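Local coordinates for protein Cow rumen GH26 endo-mannanase (Metagenome, PDB 6UEH) that probably hydrolyses internal beta-1,4-mannosidic linkages in mannans such as galactomannan, as a ruminal endo-mannanase of glycoside hydrolase family 26, at residues M423-I432 / A444-F455. Numbering follows the deposited sequence.
Sequences MISLAENDSI and AWLYFCPWYGEF
In the TIM barrel, strand 423-429 pairs with the irregular segment 444-455, whose side chains also touch strand 169-174, so it probably helps to close the barrel between the two strands. Leu446 N donates to Ile424 O (2.7 Å), and Leu426 N to Tyr447 O (2.9 Å). On the helix-facing side, Leu426 lays CD2 over the six-membered ring of Trp445, 3.5 Å from its centroid, a CH-pi contact matching branched leucine to broad indole. Toward the interior, Ser425 CB sits over a face of Tyr447, being small enough to admit the ring. Tyr447 OH is hydrogen-bonded to Glu360 OE1, and a water donates both to it and to Ala427 O. The chain turns at Glu428 and Leu426 O is badly placed for Cys449 N, so Asn429 OD1 takes that N-H at 3.0 Å while ND2 reaches Asp430 O from above its carbonyl plane, helping to fix the amide's rotation; pairing resumes with Trp451 N to Asn429 O. Ile432 CG2 lies over the centre of the Phe448 ring, a CH-pi contact. At the strand's C-terminal end, which in such barrels faces the active site, the Glu428 chain, extended beyond CG (chi2 -175°), lays its carboxylate over the rim of one Trp451 face, the planes 25° apart; OE1 bonds to Tyr388 OH, and OE2, salt-bridged to Arg309, lies 3.3 Å from Trp451 CZ3.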
loop_
_atom_site.group_PDB
_atom_site.type_symbol
_atom_site.label_atom_id
_atom_site.label_comp_id
_atom_site.label_asym_id
_atom_site.label_seq_id
_atom_site.Cartn_x
_atom_site.Cartn_y
_atom_site.Cartn_z
ATOM N N MET A 423 6.305 -1.607 -8.311
ATOM C CA MET A 423 4.920 -1.193 -8.496
ATOM C C MET A 423 4.156 -1.328 -7.185
ATOM O O MET A 423 4.468 -2.188 -6.360
ATOM C CB MET A 423 4.246 -2.016 -9.593
ATOM C CG MET A 423 4.777 -1.736 -10.986
ATOM S SD MET A 423 3.967 -2.743 -12.237
ATOM C CE MET A 423 4.517 -4.382 -11.766
ATOM N N ILE A 424 3.158 -0.471 -6.998
ATOM C CA ILE A 424 2.386 -0.450 -5.761
ATOM C C ILE A 424 0.907 -0.665 -6.035
ATOM O O ILE A 424 0.353 -0.088 -6.971
ATOM C CB ILE A 424 2.574 0.873 -5.022
ATOM C CG1 ILE A 424 4.063 1.153 -4.858
ATOM C CG2 ILE A 424 1.876 0.845 -3.665
ATOM C CD1 ILE A 424 4.323 2.344 -4.065
ATOM N N SER A 425 0.270 -1.489 -5.210
ATOM C CA SER A 425 -1.133 -1.826 -5.414
ATOM C C SER A 425 -1.956 -1.806 -4.128
ATOM O O SER A 425 -1.413 -1.751 -3.026
ATOM C CB SER A 425 -1.241 -3.206 -6.051
ATOM O OG SER A 425 -0.794 -4.201 -5.146
ATOM N N LEU A 426 -3.274 -1.847 -4.289
ATOM C CA LEU A 426 -4.178 -2.092 -3.174
ATOM C C LEU A 426 -4.474 -3.586 -3.128
ATOM O O LEU A 426 -5.437 -4.056 -3.733
ATOM C CB LEU A 426 -5.469 -1.283 -3.319
ATOM C CG LEU A 426 -5.340 0.235 -3.171
ATOM C CD1 LEU A 426 -6.653 0.926 -3.512
ATOM C CD2 LEU A 426 -4.888 0.596 -1.761
ATOM N N ALA A 427 -3.620 -4.329 -2.427
ATOM C CA ALA A 427 -3.713 -5.787 -2.381
ATOM C C ALA A 427 -5.000 -6.253 -1.710
ATOM O O ALA A 427 -5.539 -7.307 -2.051
ATOM C CB ALA A 427 -2.502 -6.367 -1.663
ATOM N N GLU A 428 -5.467 -5.471 -0.740
ATOM C CA GLU A 428 -6.755 -5.698 -0.088
ATOM C C GLU A 428 -7.410 -4.364 0.232
ATOM O O GLU A 428 -6.722 -3.366 0.454
ATOM C CB GLU A 428 -6.611 -6.500 1.210
ATOM C CG GLU A 428 -6.063 -7.903 1.073
ATOM C CD GLU A 428 -6.080 -8.653 2.393
ATOM O OE1 GLU A 428 -6.818 -8.227 3.306
ATOM O OE2 GLU A 428 -5.355 -9.660 2.522
ATOM N N ASN A 429 -8.739 -4.348 0.270
ATOM C CA ASN A 429 -9.458 -3.172 0.740
ATOM C C ASN A 429 -10.887 -3.493 1.152
ATOM O O ASN A 429 -11.419 -4.555 0.820
ATOM C CB ASN A 429 -9.465 -2.066 -0.328
ATOM C CG ASN A 429 -9.853 -2.576 -1.710
ATOM O OD1 ASN A 429 -8.999 -2.770 -2.580
ATOM N ND2 ASN A 429 -11.147 -2.787 -1.921
ATOM N N ASP A 430 -11.502 -2.590 1.910
ATOM C CA ASP A 430 -12.948 -2.622 2.034
ATOM C C ASP A 430 -13.483 -1.823 0.858
ATOM O O ASP A 430 -13.758 -2.389 -0.198
ATOM C CB ASP A 430 -13.442 -2.081 3.392
ATOM C CG ASP A 430 -12.607 -0.927 3.923
ATOM O OD1 ASP A 430 -11.955 -0.226 3.124
ATOM O OD2 ASP A 430 -12.617 -0.718 5.158
ATOM N N SER A 431 -13.584 -0.508 1.022
ATOM C CA SER A 431 -14.035 0.350 -0.064
ATOM C C SER A 431 -12.997 0.457 -1.177
ATOM O O SER A 431 -11.810 0.644 -0.917
ATOM C CB SER A 431 -14.369 1.755 0.456
ATOM O OG SER A 431 -15.520 1.741 1.282
ATOM N N ILE A 432 -13.451 0.326 -2.419
ATOM C CA ILE A 432 -12.636 0.719 -3.565
ATOM C C ILE A 432 -12.688 2.236 -3.663
ATOM O O ILE A 432 -13.772 2.815 -3.601
ATOM C CB ILE A 432 -13.144 0.100 -4.878
ATOM C CG1 ILE A 432 -13.253 -1.421 -4.758
ATOM C CG2 ILE A 432 -12.243 0.494 -6.044
ATOM C CD1 ILE A 432 -14.062 -2.049 -5.868
ATOM N N ALA A 444 -1.770 6.155 -8.396
ATOM C CA ALA A 444 -1.565 5.153 -9.439
ATOM C C ALA A 444 -1.473 3.718 -8.925
ATOM O O ALA A 444 -0.678 2.932 -9.446
ATOM C CB ALA A 444 -0.308 5.494 -10.236
ATOM N N TRP A 445 -2.283 3.378 -7.922
ATOM C CA TRP A 445 -2.388 1.998 -7.448
ATOM C C TRP A 445 -2.542 1.049 -8.632
ATOM O O TRP A 445 -3.405 1.260 -9.484
ATOM C CB TRP A 445 -3.580 1.819 -6.503
ATOM C CG TRP A 445 -3.614 2.737 -5.314
ATOM C CD1 TRP A 445 -4.368 3.865 -5.172
ATOM C CD2 TRP A 445 -2.884 2.587 -4.088
ATOM N NE1 TRP A 445 -4.146 4.432 -3.939
ATOM C CE2 TRP A 445 -3.239 3.666 -3.254
ATOM C CE3 TRP A 445 -1.961 1.647 -3.617
ATOM C CZ2 TRP A 445 -2.703 3.833 -1.978
ATOM C CZ3 TRP A 445 -1.432 1.812 -2.349
ATOM C CH2 TRP A 445 -1.803 2.897 -1.544
ATOM N N LEU A 446 -1.703 0.019 -8.688
ATOM C CA LEU A 446 -1.699 -0.912 -9.819
ATOM C C LEU A 446 -3.017 -1.665 -9.961
ATOM O O LEU A 446 -3.531 -1.825 -11.069
ATOM C CB LEU A 446 -0.552 -1.916 -9.684
ATOM C CG LEU A 446 -0.538 -3.054 -10.710
ATOM C CD1 LEU A 446 -0.429 -2.507 -12.132
ATOM C CD2 LEU A 446 0.593 -4.029 -10.414
ATOM N N TYR A 447 -3.549 -2.147 -8.842
ATOM C CA TYR A 447 -4.847 -2.814 -8.855
ATOM C C TYR A 447 -5.574 -2.642 -7.524
ATOM O O TYR A 447 -4.992 -2.164 -6.548
ATOM C CB TYR A 447 -4.692 -4.304 -9.209
ATOM C CG TYR A 447 -4.071 -5.215 -8.155
ATOM C CD1 TYR A 447 -4.855 -5.827 -7.182
ATOM C CD2 TYR A 447 -2.713 -5.507 -8.173
ATOM C CE1 TYR A 447 -4.298 -6.678 -6.235
ATOM C CE2 TYR A 447 -2.146 -6.360 -7.231
ATOM C CZ TYR A 447 -2.943 -6.941 -6.265
ATOM O OH TYR A 447 -2.384 -7.790 -5.329
ATOM N N PHE A 448 -6.855 -3.001 -7.500
ATOM C CA PHE A 448 -7.618 -3.029 -6.255
ATOM C C PHE A 448 -8.209 -4.416 -6.054
ATOM O O PHE A 448 -8.306 -5.196 -7.000
ATOM C CB PHE A 448 -8.722 -1.959 -6.237
ATOM C CG PHE A 448 -9.761 -2.104 -7.330
ATOM C CD1 PHE A 448 -10.770 -3.052 -7.238
ATOM C CD2 PHE A 448 -9.756 -1.249 -8.422
ATOM C CE1 PHE A 448 -11.729 -3.172 -8.232
ATOM C CE2 PHE A 448 -10.714 -1.357 -9.415
ATOM C CZ PHE A 448 -11.703 -2.318 -9.319
ATOM N N CYS A 449 -8.609 -4.717 -4.823
ATOM C CA CYS A 449 -9.117 -6.043 -4.504
ATOM C C CYS A 449 -9.870 -6.057 -3.179
ATOM O O CYS A 449 -9.261 -6.187 -2.118
ATOM C CB CYS A 449 -7.966 -7.053 -4.460
ATOM S SG CYS A 449 -8.481 -8.773 -4.259
ATOM N N PRO A 450 -11.201 -5.917 -3.237
ATOM C CA PRO A 450 -12.010 -6.070 -2.026
ATOM C C PRO A 450 -11.889 -7.485 -1.470
ATOM O O PRO A 450 -11.687 -8.428 -2.237
ATOM C CB PRO A 450 -13.438 -5.793 -2.511
ATOM C CG PRO A 450 -13.273 -5.026 -3.789
ATOM C CD PRO A 450 -12.017 -5.556 -4.408
ATOM N N TRP A 451 -12.002 -7.631 -0.154
ATOM C CA TRP A 451 -12.025 -8.952 0.457
ATOM C C TRP A 451 -13.362 -9.607 0.115
ATOM O O TRP A 451 -14.233 -8.964 -0.478
ATOM C CB TRP A 451 -11.814 -8.847 1.971
ATOM C CG TRP A 451 -11.265 -10.092 2.612
ATOM C CD1 TRP A 451 -11.841 -10.820 3.612
ATOM C CD2 TRP A 451 -10.029 -10.750 2.298
ATOM N NE1 TRP A 451 -11.041 -11.888 3.940
ATOM C CE2 TRP A 451 -9.926 -11.869 3.147
ATOM C CE3 TRP A 451 -9.002 -10.503 1.381
ATOM C CZ2 TRP A 451 -8.837 -12.741 3.106
ATOM C CZ3 TRP A 451 -7.923 -11.373 1.341
ATOM C CH2 TRP A 451 -7.849 -12.475 2.199
ATOM N N TYR A 452 -13.530 -10.877 0.466
ATOM C CA TYR A 452 -14.775 -11.573 0.154
ATOM C C TYR A 452 -15.904 -11.169 1.100
ATOM O O TYR A 452 -15.697 -10.404 2.042
ATOM C CB TYR A 452 -14.576 -13.093 0.197
ATOM C CG TYR A 452 -13.923 -13.621 1.456
ATOM C CD1 TYR A 452 -14.623 -13.685 2.656
ATOM C CD2 TYR A 452 -12.612 -14.078 1.440
ATOM C CE1 TYR A 452 -14.030 -14.174 3.805
ATOM C CE2 TYR A 452 -12.013 -14.571 2.582
ATOM C CZ TYR A 452 -12.727 -14.615 3.761
ATOM O OH TYR A 452 -12.135 -15.103 4.900
ATOM N N GLY A 453 -17.099 -11.686 0.838
ATOM C CA GLY A 453 -18.243 -11.419 1.691
ATOM C C GLY A 453 -18.702 -9.974 1.654
ATOM O O GLY A 453 -18.808 -9.371 0.586
ATOM N N GLU A 454 -18.955 -9.417 2.836
ATOM C CA GLU A 454 -19.558 -8.094 2.972
ATOM C C GLU A 454 -18.750 -6.966 2.335
ATOM O O GLU A 454 -19.293 -5.905 2.035
ATOM C CB GLU A 454 -19.775 -7.768 4.452
ATOM C CG GLU A 454 -18.491 -7.450 5.210
ATOM C CD GLU A 454 -18.749 -6.759 6.537
ATOM O OE1 GLU A 454 -18.168 -5.675 6.768
ATOM O OE2 GLU A 454 -19.531 -7.299 7.348
ATOM N N PHE A 455 -17.457 -7.181 2.137
ATOM C CA PHE A 455 -16.599 -6.098 1.670
ATOM C C PHE A 455 -16.867 -5.751 0.208
ATOM O O PHE A 455 -16.542 -4.652 -0.244
ATOM C CB PHE A 455 -15.132 -6.457 1.895
ATOM C CG PHE A 455 -14.772 -6.590 3.346
ATOM C CD1 PHE A 455 -14.572 -5.463 4.129
ATOM C CD2 PHE A 455 -14.659 -7.838 3.937
ATOM C CE1 PHE A 455 -14.253 -5.579 5.473
ATOM C CE2 PHE A 455 -14.339 -7.961 5.281
ATOM C CZ PHE A 455 -14.136 -6.830 6.048
HETATM O O HOH W 1 -4.004 -9.052 -3.772
#